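Local coordinates for protein COBE (Pseudomonas aeruginosa, PDB 2W6K) that takes part in the biosynthesis of cobalamin (vitamin B12), where its precise role is not settled, and belongs to the CbiG C-terminal family, at residues I16-G21 against G53-P58; L31-G36 against A124-D129; A49-K54 against S100-A105; H80-R85 against L110-G115. One frame throughout, in Å; residues are numbered along the deposited sequence. Where two conformers were deposited one is given.

Contact 1. Residues I16-G21 against G53-P58; sequences IGCRRG and GKRDEP. With GOL (glycerol), chain D.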
loop_
_atom_site.group_PDB
_atom_site.type_symbol
_atom_site.label_atom_id
_atom_site.label_comp_id
_atom_site.label_asym_id
_atom_site.label_seq_id
_atom_site.Cartn_x
_atom_site.Cartn_y
_atom_site.Cartn_z
ATOM N N ILE A 16 2.813 -2.811 -0.191
ATOM C CA ILE A 16 4.177 -3.360 -0.107
ATOM C C ILE A 16 4.270 -4.632 -0.932
ATOM O O ILE A 16 3.406 -5.493 -0.828
ATOM C CB ILE A 16 4.555 -3.702 1.368
ATOM C CG1 ILE A 16 4.498 -2.441 2.239
ATOM C CG2 ILE A 16 5.984 -4.387 1.414
ATOM C CD1 ILE A 16 4.870 -2.626 3.755
ATOM N N GLY A 17 5.349 -4.749 -1.716
ATOM C CA GLY A 17 5.677 -5.972 -2.459
ATOM C C GLY A 17 7.134 -6.240 -2.167
ATOM O O GLY A 17 7.934 -5.290 -2.095
ATOM N N CYS A 18 7.500 -7.497 -1.902
ATOM C CA CYS A 18 8.878 -7.758 -1.463
ATOM C C CYS A 18 9.313 -9.178 -1.779
ATOM O O CYS A 18 8.459 -10.045 -1.997
ATOM C CB CYS A 18 9.063 -7.441 0.031
ATOM S SG CYS A 18 8.097 -8.502 1.159
ATOM N N ARG A 19 10.629 -9.382 -1.817
ATOM C CA ARG A 19 11.235 -10.699 -1.988
ATOM C C ARG A 19 10.982 -11.576 -0.769
ATOM O O ARG A 19 10.785 -11.077 0.341
ATOM C CB ARG A 19 12.753 -10.576 -2.239
ATOM C CG ARG A 19 13.123 -9.705 -3.443
ATOM C CD ARG A 19 12.784 -10.413 -4.754
ATOM N NE ARG A 19 13.482 -9.834 -5.909
ATOM C CZ ARG A 19 13.660 -10.461 -7.070
ATOM N NH1 ARG A 19 13.209 -11.700 -7.252
ATOM N NH2 ARG A 19 14.295 -9.849 -8.055
ATOM N N ARG A 20 10.958 -12.891 -0.999
ATOM C CA ARG A 20 10.878 -13.885 0.052
ATOM C C ARG A 20 11.932 -13.625 1.129
ATOM O O ARG A 20 13.111 -13.346 0.824
ATOM C CB ARG A 20 11.038 -15.284 -0.560
ATOM C CG ARG A 20 10.543 -16.422 0.271
ATOM C CD ARG A 20 10.241 -17.614 -0.658
ATOM N NE ARG A 20 8.968 -18.264 -0.335
ATOM C CZ ARG A 20 8.012 -18.579 -1.210
ATOM N NH1 ARG A 20 8.148 -18.316 -2.505
ATOM N NH2 ARG A 20 6.905 -19.166 -0.776
ATOM N N GLY A 21 11.508 -13.683 2.387
ATOM C CA GLY A 21 12.419 -13.528 3.512
ATOM C C GLY A 21 12.746 -12.102 3.940
ATOM O O GLY A 21 13.526 -11.914 4.881
ATOM N N GLY A 53 -1.758 -14.713 -1.453
ATOM C CA GLY A 53 -1.297 -15.829 -2.282
ATOM C C GLY A 53 -0.815 -16.909 -1.367
ATOM O O GLY A 53 -1.148 -16.917 -0.182
ATOM N N LYS A 54 -0.034 -17.834 -1.898
ATOM C CA LYS A 54 0.290 -18.966 -1.049
ATOM C C LYS A 54 1.538 -18.873 -0.164
ATOM O O LYS A 54 1.595 -19.545 0.871
ATOM C CB LYS A 54 0.037 -20.308 -1.734
ATOM C CG LYS A 54 -1.412 -20.725 -1.442
ATOM C CD LYS A 54 -1.739 -22.133 -1.853
ATOM C CE LYS A 54 -2.736 -22.139 -2.989
ATOM N NZ LYS A 54 -3.063 -23.544 -3.343
ATOM N N ARG A 55 2.468 -17.980 -0.510
ATOM C CA ARG A 55 3.641 -17.717 0.350
ATOM C C ARG A 55 3.240 -17.205 1.746
ATOM O O ARG A 55 2.328 -16.386 1.876
ATOM C CB ARG A 55 4.611 -16.730 -0.318
ATOM C CG ARG A 55 4.038 -15.344 -0.566
ATOM C CD ARG A 55 4.916 -14.259 0.052
ATOM N NE ARG A 55 6.093 -13.956 -0.742
ATOM C CZ ARG A 55 6.655 -12.752 -0.858
ATOM N NH1 ARG A 55 6.164 -11.683 -0.225
ATOM N NH2 ARG A 55 7.726 -12.624 -1.625
ATOM N N ASP A 56 3.929 -17.678 2.783
ATOM C CA ASP A 56 3.713 -17.166 4.134
ATOM C C ASP A 56 4.293 -15.759 4.198
ATOM O O ASP A 56 5.251 -15.459 3.498
ATOM C CB ASP A 56 4.428 -18.044 5.158
ATOM C CG ASP A 56 3.832 -17.924 6.556
ATOM O OD1 ASP A 56 2.866 -17.152 6.743
ATOM O OD2 ASP A 56 4.321 -18.619 7.473
ATOM N N GLU A 57 3.725 -14.906 5.037
ATOM C CA GLU A 57 4.152 -13.512 5.063
ATOM C C GLU A 57 4.654 -13.030 6.452
ATOM O O GLU A 57 4.157 -12.021 6.951
ATOM C CB GLU A 57 3.034 -12.595 4.528
ATOM C CG GLU A 57 2.629 -12.827 3.045
ATOM C CD GLU A 57 3.574 -12.214 2.034
ATOM O OE1 GLU A 57 4.526 -11.505 2.452
ATOM O OE2 GLU A 57 3.343 -12.407 0.796
ATOM N N PRO A 58 5.653 -13.725 7.064
ATOM C CA PRO A 58 6.027 -13.302 8.449
ATOM C C PRO A 58 6.663 -11.891 8.601
ATOM O O PRO A 58 6.350 -11.193 9.575
ATOM C CB PRO A 58 6.973 -14.409 8.923
ATOM C CG PRO A 58 7.502 -15.006 7.695
ATOM C CD PRO A 58 6.484 -14.854 6.604
HETATM C C1 GOL D . 7.745 -12.843 2.909
HETATM O O1 GOL D . 8.644 -13.920 2.817
HETATM C C2 GOL D . 8.368 -11.862 3.890
HETATM O O2 GOL D . 8.362 -12.515 5.151
HETATM C C3 GOL D . 7.506 -10.599 3.990
HETATM O O3 GOL D . 6.272 -10.988 4.560
#
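The guanidinium plane of R55 meets C18 with its edge: C18 O lies near that plane, and a glycerol molecule sits over one face, its C1 3.6 Å above the plane and shifted toward the rim. At the edge R55 NH2 donates to C18 O over 2.7 Å in a nearly straight bond of 164°, while R55 NH1 adds a weak bond to the same oxygen. The R55 chain bends at both chi2 and chi3 to bring its end back to the tip of strand 12-18. The R20 side chain runs past R55 in the opposite direction, with the guanidinium planes 72° apart. R20 NH2 comes within 3.4 Å of R55 CB: the charged end of R20 meets the aliphatic start of R55, and the guanidinium groups themselves stay apart, R20 NH1 lying 5.1 Å from R55 NE.

A salt bridge from E57, at the N-cap of helix 58-67, to R55 NH1 is probable, but the placement of OE2 is doubtful and the bond to OE1 is weak. E57 OE1 also accepts from glycerol O3 at 2.8 Å, and G21 N donates to glycerol O1. Glycerol probably came from the crystallisation liquor, but here it links the loops that follow strands 12-18 and 47-51. The bond to C18 O probably limits rotation of the R55 guanidinium at this exposed edge, and E57 may offset part of its charge.

Contact 2. Residues L31-G36 against A124-D129; sequences LERTLG and AKRSDD. With SO4 (sulfate ion), chain B.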
loop_
_atom_site.group_PDB
_atom_site.type_symbol
_atom_site.label_atom_id
_atom_site.label_comp_id
_atom_site.label_asym_id
_atom_site.label_seq_id
_atom_site.Cartn_x
_atom_site.Cartn_y
_atom_site.Cartn_z
ATOM N N LEU A 31 9.812 1.808 4.426
ATOM C CA LEU A 31 8.540 2.470 4.660
ATOM C C LEU A 31 8.786 3.874 5.220
ATOM O O LEU A 31 8.180 4.838 4.747
ATOM C CB LEU A 31 7.675 1.656 5.639
ATOM C CG LEU A 31 6.289 2.206 6.028
ATOM C CD1 LEU A 31 5.386 2.406 4.795
ATOM C CD2 LEU A 31 5.630 1.268 6.995
ATOM N N GLU A 32 9.666 3.968 6.214
ATOM C CA GLU A 32 9.984 5.265 6.849
ATOM C C GLU A 32 10.542 6.247 5.833
ATOM O O GLU A 32 10.167 7.442 5.823
ATOM C CB GLU A 32 10.999 5.047 7.960
ATOM C CG GLU A 32 10.398 4.656 9.249
ATOM C CD GLU A 32 11.423 4.752 10.374
ATOM O OE1 GLU A 32 11.167 5.495 11.351
ATOM O OE2 GLU A 32 12.489 4.116 10.256
ATOM N N ARG A 33 11.434 5.763 4.975
ATOM C CA ARG A 33 12.009 6.590 3.921
ATOM C C ARG A 33 10.931 7.086 2.960
ATOM O O ARG A 33 10.910 8.258 2.587
ATOM C CB ARG A 33 13.079 5.812 3.153
ATOM C CG ARG A 33 14.460 6.446 3.198
ATOM C CD ARG A 33 15.157 6.159 4.518
ATOM N NE ARG A 33 14.682 7.031 5.589
ATOM C CZ ARG A 33 14.663 6.693 6.874
ATOM N NH1 ARG A 33 14.214 7.552 7.780
ATOM N NH2 ARG A 33 15.092 5.498 7.254
ATOM N N THR A 34 10.040 6.183 2.564
ATOM C CA THR A 34 9.001 6.502 1.590
ATOM C C THR A 34 8.020 7.542 2.145
ATOM O O THR A 34 7.653 8.506 1.459
ATOM C CB THR A 34 8.257 5.222 1.159
ATOM O OG1 THR A 34 9.198 4.288 0.601
ATOM C CG2 THR A 34 7.241 5.572 0.091
ATOM N N LEU A 35 7.647 7.353 3.403
ATOM C CA LEU A 35 6.794 8.290 4.111
ATOM C C LEU A 35 7.465 9.659 4.214
ATOM O O LEU A 35 6.811 10.678 4.008
ATOM C CB LEU A 35 6.468 7.766 5.511
ATOM C CG LEU A 35 5.404 6.652 5.473
ATOM C CD1 LEU A 35 5.435 5.897 6.789
ATOM C CD2 LEU A 35 3.998 7.123 5.195
ATOM N N GLY A 36 8.755 9.661 4.538
ATOM C CA GLY A 36 9.536 10.919 4.703
ATOM C C GLY A 36 9.534 11.742 3.433
ATOM O O GLY A 36 9.365 12.978 3.467
ATOM N N ALA A 124 4.991 7.694 -7.530
ATOM C CA ALA A 124 5.515 6.399 -7.899
ATOM C C ALA A 124 6.102 5.652 -6.687
ATOM O O ALA A 124 6.635 6.264 -5.755
ATOM C CB ALA A 124 6.595 6.578 -8.966
ATOM N N LYS A 125 6.030 4.329 -6.720
ATOM C CA LYS A 125 6.564 3.510 -5.619
ATOM C C LYS A 125 8.048 3.769 -5.448
ATOM O O LYS A 125 8.748 4.108 -6.424
ATOM C CB LYS A 125 6.345 2.044 -5.925
ATOM C CG LYS A 125 7.291 1.533 -6.986
ATOM C CD LYS A 125 6.850 0.202 -7.531
ATOM C CE LYS A 125 7.887 -0.296 -8.496
ATOM N NZ LYS A 125 7.349 -1.358 -9.374
ATOM N N ARG A 126 8.520 3.623 -4.213
ATOM C CA ARG A 126 9.962 3.644 -3.910
ATOM C C ARG A 126 10.452 2.196 -3.813
ATOM O O ARG A 126 9.805 1.326 -3.195
ATOM C CB ARG A 126 10.225 4.440 -2.637
ATOM C CG ARG A 126 11.711 4.531 -2.234
ATOM C CD ARG A 126 11.906 5.453 -1.024
ATOM N NE ARG A 126 13.325 5.627 -0.705
ATOM C CZ ARG A 126 14.148 6.497 -1.291
ATOM N NH1 ARG A 126 13.720 7.301 -2.259
ATOM N NH2 ARG A 126 15.425 6.554 -0.908
ATOM N N SER A 127 11.595 1.924 -4.430
ATOM C CA SER A 127 12.068 0.555 -4.578
ATOM C C SER A 127 13.528 0.406 -4.149
ATOM O O SER A 127 14.335 1.333 -4.340
ATOM C CB SER A 127 11.963 0.151 -6.052
ATOM O OG SER A 127 10.616 0.221 -6.490
ATOM N N ASP A 128 13.836 -0.723 -3.517
ATOM C CA ASP A 128 15.219 -1.227 -3.501
ATOM C C ASP A 128 15.239 -2.606 -4.129
ATOM O O ASP A 128 14.305 -2.998 -4.826
ATOM C CB ASP A 128 15.879 -1.122 -2.120
ATOM C CG ASP A 128 15.148 -1.906 -1.038
ATOM O OD1 ASP A 128 14.583 -2.949 -1.357
ATOM O OD2 ASP A 128 15.169 -1.463 0.133
ATOM N N ASP A 129 16.298 -3.374 -3.916
ATOM C CA ASP A 129 16.384 -4.647 -4.611
ATOM C C ASP A 129 15.562 -5.784 -3.936
ATOM O O ASP A 129 15.251 -6.828 -4.552
ATOM C CB ASP A 129 17.868 -4.916 -4.854
ATOM C CG ASP A 129 18.587 -3.652 -5.363
ATOM O OD1 ASP A 129 18.483 -3.343 -6.571
ATOM O OD2 ASP A 129 19.206 -2.919 -4.551
HETATM S S SO4 B . 5.977 -4.266 -6.854
HETATM O O1 SO4 B . 7.442 -4.584 -6.829
HETATM O O2 SO4 B . 5.247 -5.405 -7.392
HETATM O O3 SO4 B . 5.794 -3.118 -7.718
HETATM O O4 SO4 B . 5.554 -3.989 -5.512
#
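In this alpha/beta fold, helix 24-37 packs on one face of the mixed five-stranded sheet, and the contact joins that helix to the outermost strand 119-127 through R126 running past T34. The R126 chain is extended from CG to NE, with CG anti to the backbone N (chi1 -180°), and its methylenes pass T34 in the opposite direction to the threonine side chain. T34 OG1 touches R126 CB and R126 CD, each at 3.4 Å. The hydroxyl's polar partner is L30 O, one turn back in its own helix, and the contact with the arginine is van der Waals packing of OG1 against the methylenes.

Farther out, R33 lies alongside R126 and points the same way, its CB 3.9 Å from R126 NE. The two guanidinium planes stand 84° apart, and R33 NE remains 6.6 Å from R126 NH2. The charge of R126 is answered instead by E37, whose carboxylate forms a salt bridge with R126 NH1; helix 24-37 therefore supplies both the packing surface and the counter-charge. T34 also packs on L135 of the adjacent strand 131-138, and the helix thereby spans both strands.

The neighbouring residue K125 points away from the helix. Its chain, extended beyond CG, reaches a sulfate ion, probably from the crystallisation liquor, that also sits at the start of helix 102-115: K125 NZ donates to sulfate O3 over 2.9 Å.

Contact 3. Residues A49-K54 against S100-A105; sequences ASIDGK and SSVAEA. With SO4 (sulfate ion), chain B.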
loop_
_atom_site.group_PDB
_atom_site.type_symbol
_atom_site.label_atom_id
_atom_site.label_comp_id
_atom_site.label_asym_id
_atom_site.label_seq_id
_atom_site.Cartn_x
_atom_site.Cartn_y
_atom_site.Cartn_z
ATOM N N ALA A 49 -0.966 -2.857 2.974
ATOM C CA ALA A 49 -1.674 -3.706 2.006
ATOM C C ALA A 49 -0.682 -4.472 1.169
ATOM O O ALA A 49 0.366 -3.948 0.844
ATOM C CB ALA A 49 -2.560 -2.870 1.084
ATOM N N SER A 50 -1.031 -5.712 0.821
ATOM C CA SER A 50 -0.218 -6.471 -0.127
ATOM C C SER A 50 -1.097 -7.470 -0.846
ATOM O O SER A 50 -2.305 -7.423 -0.759
ATOM C CB SER A 50 0.979 -7.168 0.566
ATOM O OG SER A 50 1.916 -7.648 -0.390
ATOM N N ILE A 51 -0.464 -8.310 -1.636
ATOM C CA ILE A 51 -1.217 -9.320 -2.386
ATOM C C ILE A 51 -1.340 -10.624 -1.606
ATOM O O ILE A 51 -0.428 -11.037 -0.889
ATOM C CB ILE A 51 -0.581 -9.548 -3.776
ATOM C CG1 ILE A 51 -1.539 -10.335 -4.684
ATOM C CG2 ILE A 51 0.745 -10.223 -3.667
ATOM C CD1 ILE A 51 -1.131 -10.240 -6.183
ATOM N N ASP A 52 -2.482 -11.288 -1.766
ATOM C CA ASP A 52 -2.706 -12.540 -1.115
ATOM C C ASP A 52 -2.163 -13.595 -2.036
ATOM O O ASP A 52 -2.096 -13.401 -3.262
ATOM C CB ASP A 52 -4.200 -12.787 -0.842
ATOM C CG ASP A 52 -4.415 -13.718 0.329
ATOM O OD1 ASP A 52 -3.415 -14.180 0.939
ATOM O OD2 ASP A 52 -5.574 -13.984 0.656
ATOM N N GLY A 53 -1.758 -14.713 -1.453
ATOM C CA GLY A 53 -1.297 -15.829 -2.282
ATOM C C GLY A 53 -0.815 -16.909 -1.367
ATOM O O GLY A 53 -1.148 -16.917 -0.182
ATOM N N LYS A 54 -0.034 -17.834 -1.898
ATOM C CA LYS A 54 0.290 -18.966 -1.049
ATOM C C LYS A 54 1.538 -18.873 -0.164
ATOM O O LYS A 54 1.595 -19.545 0.871
ATOM C CB LYS A 54 0.037 -20.308 -1.734
ATOM C CG LYS A 54 -1.412 -20.725 -1.442
ATOM C CD LYS A 54 -1.739 -22.133 -1.853
ATOM C CE LYS A 54 -2.736 -22.139 -2.989
ATOM N NZ LYS A 54 -3.063 -23.544 -3.343
ATOM N N SER A 100 0.811 -5.670 -12.330
ATOM C CA SER A 100 2.054 -4.967 -12.738
ATOM C C SER A 100 2.813 -4.284 -11.598
ATOM O O SER A 100 3.979 -3.938 -11.736
ATOM C CB SER A 100 1.763 -3.934 -13.837
ATOM O OG SER A 100 1.338 -4.615 -15.019
ATOM N N SER A 101 2.130 -4.015 -10.497
ATOM C CA SER A 101 2.821 -3.471 -9.312
ATOM C C SER A 101 2.015 -3.799 -8.109
ATOM O O SER A 101 0.935 -3.232 -7.936
ATOM C CB SER A 101 3.039 -1.954 -9.375
ATOM O OG SER A 101 3.580 -1.526 -8.122
ATOM N N VAL A 102 2.513 -4.716 -7.281
ATOM C CA VAL A 102 1.803 -5.110 -6.072
ATOM C C VAL A 102 1.685 -3.918 -5.141
ATOM O O VAL A 102 0.621 -3.694 -4.570
ATOM C CB VAL A 102 2.473 -6.318 -5.363
ATOM C CG1 VAL A 102 1.935 -6.507 -3.950
ATOM C CG2 VAL A 102 2.283 -7.562 -6.213
ATOM N N ALA A 103 2.778 -3.181 -4.964
ATOM C CA ALA A 103 2.747 -2.061 -3.992
ATOM C C ALA A 103 1.727 -1.008 -4.401
ATOM O O ALA A 103 0.930 -0.534 -3.586
ATOM C CB ALA A 103 4.128 -1.438 -3.867
ATOM N N GLU A 104 1.772 -0.596 -5.663
ATOM C CA GLU A 104 0.885 0.466 -6.132
ATOM C C GLU A 104 -0.587 0.003 -6.161
ATOM O O GLU A 104 -1.474 0.691 -5.656
ATOM C CB GLU A 104 1.344 0.964 -7.497
ATOM C CG GLU A 104 2.664 1.667 -7.389
ATOM C CD GLU A 104 3.197 2.247 -8.689
ATOM O OE1 GLU A 104 2.623 1.966 -9.749
ATOM O OE2 GLU A 104 4.231 2.968 -8.611
ATOM N N ALA A 105 -0.821 -1.180 -6.707
ATOM C CA ALA A 105 -2.200 -1.705 -6.803
ATOM C C ALA A 105 -2.795 -1.994 -5.454
ATOM O O ALA A 105 -3.963 -1.691 -5.248
ATOM C CB ALA A 105 -2.266 -2.945 -7.693
HETATM S S SO4 B . 5.977 -4.266 -6.854
HETATM O O1 SO4 B . 7.442 -4.584 -6.829
HETATM O O2 SO4 B . 5.247 -5.405 -7.392
HETATM O O3 SO4 B . 5.794 -3.118 -7.718
HETATM O O4 SO4 B . 5.554 -3.989 -5.512
#
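V102 opens helix 102-115, which packs against the end of strand 47-51 in the mixed sheet of the alpha/beta fold, and its side chain makes the contact. From CB, which lies 3.6 Å from O2 of a sulfate ion, the valine divides into two methyls. CG1, anti to the backbone N (chi1 166°), reaches the strand: it lies 3.7 Å from S50 OG, and I51 CG2 is 3.9 Å away from it. CG2 spans the other side of the branch, between I51 CG2 and the sulfate. I51 and V102 cross at about a right angle, and the apolar part of the contact is methyl on methyl. S50 OG is hydrogen-bonded to I16 O on the neighbouring strand. I51 N, by contrast, is buried here with no partner in the model, V102 CG1 lying 3.8 Å from it.

The sulfate, probably from the crystallisation liquor, occupies the N-terminal end of the helix, where the first amide N-H groups and the helix dipole would be expected to suit an anion. V102 N donates to O2, and A103 N to O4. S101, the N-cap residue, does double duty: its OG accepts from E104 N over 3.2 Å at 163°, a nearly straight capping bond, and donates to sulfate O3 over 2.8 Å.

Contact 4. Residues H80-R85 against L110-G115; sequences HDYEPR and LAERLG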
loop_
_atom_site.group_PDB
_atom_site.type_symbol
_atom_site.label_atom_id
_atom_site.label_comp_id
_atom_site.label_asym_id
_atom_site.label_seq_id
_atom_site.Cartn_x
_atom_site.Cartn_y
_atom_site.Cartn_z
ATOM N N HIS A 80 -5.873 -6.394 -10.017
ATOM C CA HIS A 80 -5.966 -6.226 -11.470
ATOM C C HIS A 80 -6.870 -5.067 -11.906
ATOM O O HIS A 80 -6.599 -4.416 -12.934
ATOM C CB HIS A 80 -6.430 -7.521 -12.124
ATOM C CG HIS A 80 -6.649 -7.387 -13.595
ATOM N ND1 HIS A 80 -5.608 -7.289 -14.486
ATOM C CD2 HIS A 80 -7.784 -7.302 -14.326
ATOM C CE1 HIS A 80 -6.089 -7.153 -15.711
ATOM N NE2 HIS A 80 -7.407 -7.157 -15.641
ATOM N N ASP A 81 -7.939 -4.814 -11.145
ATOM C CA ASP A 81 -8.837 -3.685 -11.404
ATOM C C ASP A 81 -8.104 -2.334 -11.516
ATOM O O ASP A 81 -8.639 -1.391 -12.100
ATOM C CB ASP A 81 -9.902 -3.578 -10.316
ATOM C CG ASP A 81 -11.018 -4.620 -10.451
ATOM O OD1 ASP A 81 -11.156 -5.249 -11.525
ATOM O OD2 ASP A 81 -11.782 -4.774 -9.471
ATOM N N TYR A 82 -6.888 -2.257 -10.967
ATOM C CA TYR A 82 -6.143 -0.986 -10.848
ATOM C C TYR A 82 -4.990 -0.852 -11.856
ATOM O O TYR A 82 -4.297 0.169 -11.896
ATOM C CB TYR A 82 -5.658 -0.800 -9.392
ATOM C CG TYR A 82 -6.817 -0.624 -8.431
ATOM C CD1 TYR A 82 -7.329 0.650 -8.163
ATOM C CD2 TYR A 82 -7.442 -1.728 -7.844
ATOM C CE1 TYR A 82 -8.403 0.827 -7.323
ATOM C CE2 TYR A 82 -8.538 -1.562 -7.008
ATOM C CZ TYR A 82 -9.002 -0.279 -6.742
ATOM O OH TYR A 82 -10.075 -0.064 -5.905
ATOM N N GLU A 83 -4.818 -1.873 -12.694
ATOM C CA GLU A 83 -3.842 -1.865 -13.779
ATOM C C GLU A 83 -3.739 -0.546 -14.551
ATOM O O GLU A 83 -2.625 -0.048 -14.777
ATOM C CB GLU A 83 -4.153 -2.990 -14.771
ATOM C CG GLU A 83 -3.538 -4.321 -14.443
ATOM C CD GLU A 83 -2.033 -4.233 -14.244
ATOM O OE1 GLU A 83 -1.575 -4.713 -13.203
ATOM O OE2 GLU A 83 -1.332 -3.683 -15.122
ATOM N N PRO A 84 -4.888 -0.002 -15.019
ATOM C CA PRO A 84 -4.863 1.221 -15.826
ATOM C C PRO A 84 -4.354 2.450 -15.085
ATOM O O PRO A 84 -4.070 3.473 -15.719
ATOM C CB PRO A 84 -6.348 1.446 -16.176
ATOM C CG PRO A 84 -6.996 0.132 -16.005
ATOM C CD PRO A 84 -6.263 -0.542 -14.892
ATOM N N ARG A 85 -4.249 2.345 -13.760
ATOM C CA ARG A 85 -3.903 3.489 -12.930
ATOM C C ARG A 85 -2.498 3.409 -12.363
ATOM O O ARG A 85 -2.044 4.343 -11.742
ATOM C CB ARG A 85 -4.912 3.651 -11.800
ATOM C CG ARG A 85 -6.315 3.983 -12.276
ATOM C CD ARG A 85 -7.322 3.724 -11.187
ATOM N NE ARG A 85 -7.233 4.731 -10.128
ATOM C CZ ARG A 85 -7.985 4.748 -9.030
ATOM N NH1 ARG A 85 -7.819 5.710 -8.134
ATOM N NH2 ARG A 85 -8.898 3.813 -8.825
ATOM N N LEU A 110 -6.836 -1.098 -1.283
ATOM C CA LEU A 110 -7.223 -1.044 0.107
ATOM C C LEU A 110 -7.777 0.337 0.464
ATOM O O LEU A 110 -8.762 0.434 1.203
ATOM C CB LEU A 110 -6.059 -1.426 1.033
ATOM C CG LEU A 110 -6.433 -1.525 2.511
ATOM C CD1 LEU A 110 -7.527 -2.624 2.716
ATOM C CD2 LEU A 110 -5.230 -1.816 3.371
ATOM N N ALA A 111 -7.157 1.402 -0.040
ATOM C CA ALA A 111 -7.629 2.753 0.308
ATOM C C ALA A 111 -9.082 2.929 -0.123
ATOM O O ALA A 111 -9.901 3.457 0.634
ATOM C CB ALA A 111 -6.753 3.821 -0.336
ATOM N N GLU A 112 -9.399 2.448 -1.316
ATOM C CA GLU A 112 -10.768 2.620 -1.867
ATOM C C GLU A 112 -11.783 1.765 -1.139
ATOM O O GLU A 112 -12.935 2.189 -0.981
ATOM C CB GLU A 112 -10.802 2.364 -3.379
ATOM C CG GLU A 112 -9.972 3.383 -4.142
ATOM C CD GLU A 112 -10.267 3.442 -5.630
ATOM O OE1 GLU A 112 -10.829 2.466 -6.160
ATOM O OE2 GLU A 112 -9.890 4.467 -6.249
ATOM N N ARG A 113 -11.375 0.567 -0.704
ATOM C CA ARG A 113 -12.244 -0.323 0.074
ATOM C C ARG A 113 -12.562 0.139 1.474
ATOM O O ARG A 113 -13.722 0.017 1.908
ATOM C CB ARG A 113 -11.689 -1.754 0.111
ATOM C CG ARG A 113 -12.003 -2.420 -1.160
ATOM C CD ARG A 113 -11.153 -3.591 -1.531
ATOM N NE ARG A 113 -11.676 -4.033 -2.811
ATOM C CZ ARG A 113 -11.471 -3.410 -3.969
ATOM N NH1 ARG A 113 -12.038 -3.883 -5.065
ATOM N NH2 ARG A 113 -10.703 -2.319 -4.039
ATOM N N LEU A 114 -11.551 0.634 2.191
ATOM C CA LEU A 114 -11.765 1.215 3.507
ATOM C C LEU A 114 -12.469 2.557 3.411
ATOM O O LEU A 114 -13.289 2.881 4.287
ATOM C CB LEU A 114 -10.443 1.369 4.285
ATOM C CG LEU A 114 -9.715 0.070 4.620
ATOM C CD1 LEU A 114 -8.291 0.363 5.172
ATOM C CD2 LEU A 114 -10.527 -0.847 5.563
ATOM N N GLY A 115 -12.150 3.336 2.375
ATOM C CA GLY A 115 -12.620 4.730 2.262
ATOM C C GLY A 115 -13.917 4.952 1.521
ATOM O O GLY A 115 -14.628 5.925 1.804
HETATM O O HOH W 1 -11.945 -2.680 -7.978
#
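Y82 and E112 both carry CG anti to the carbonyl carbon (chi1 -66° and -64°), and these torsions turn the phenol and the carboxylate toward each other between the type I turn H80-E83 and helix 102-115. The E112 chain is extended beyond CG, which carries its carboxylate out from the helix to the turn and the short 3-10 segment 83-85.

Y82 OH both donates and accepts. It gives its proton to E112 OE1 over 2.7 Å, reaching that oxygen from above the carboxylate plane, and accepts from R113 NH2 at 3.0 Å, with Y82 OH near the plane of the R113 guanidinium. R113 NH2 also donates to A109 O in the helix.

The second carboxylate oxygen forms a salt bridge with R85, which in the conformer described meets it end-on. R85 NH2 at 2.8 Å and R85 NH1 at 3.1 Å both donate to E112 OE2 on its syn side, from above the same face of the carboxylate. A119 N, at the start of strand 119-127, is a further donor to that oxygen. So much positive charge and donation around E112 would probably stabilise its ionised form. At the outer rim a water bridges D81 and R113, donating to D81 OD2 at 2.6 Å and accepting from R113 NH1.

In the fold
The four contacts show how chemistry follows position in one alpha/beta fold. Contact 1 lies at the surface, while contacts 2, 3 and 4 are partly buried. Contacts 1 and 3 meet on adjacent strands 12-18 and 47-51, where I16 N probably donates to A49 O. Contacts 3 and 4 use opposite ends of helix 102-115, and E83 OE1 joins them through S100 N. Contact 2 approaches the sheet from helix 24-37, yet K125 N reaches E104 of contact 3 and both contacts touch one sulfate. Methyl packing characterises contact 3 and aliphatic packing contact 2; contacts 1 and 4 depend on guanidinium groups binding oxygen.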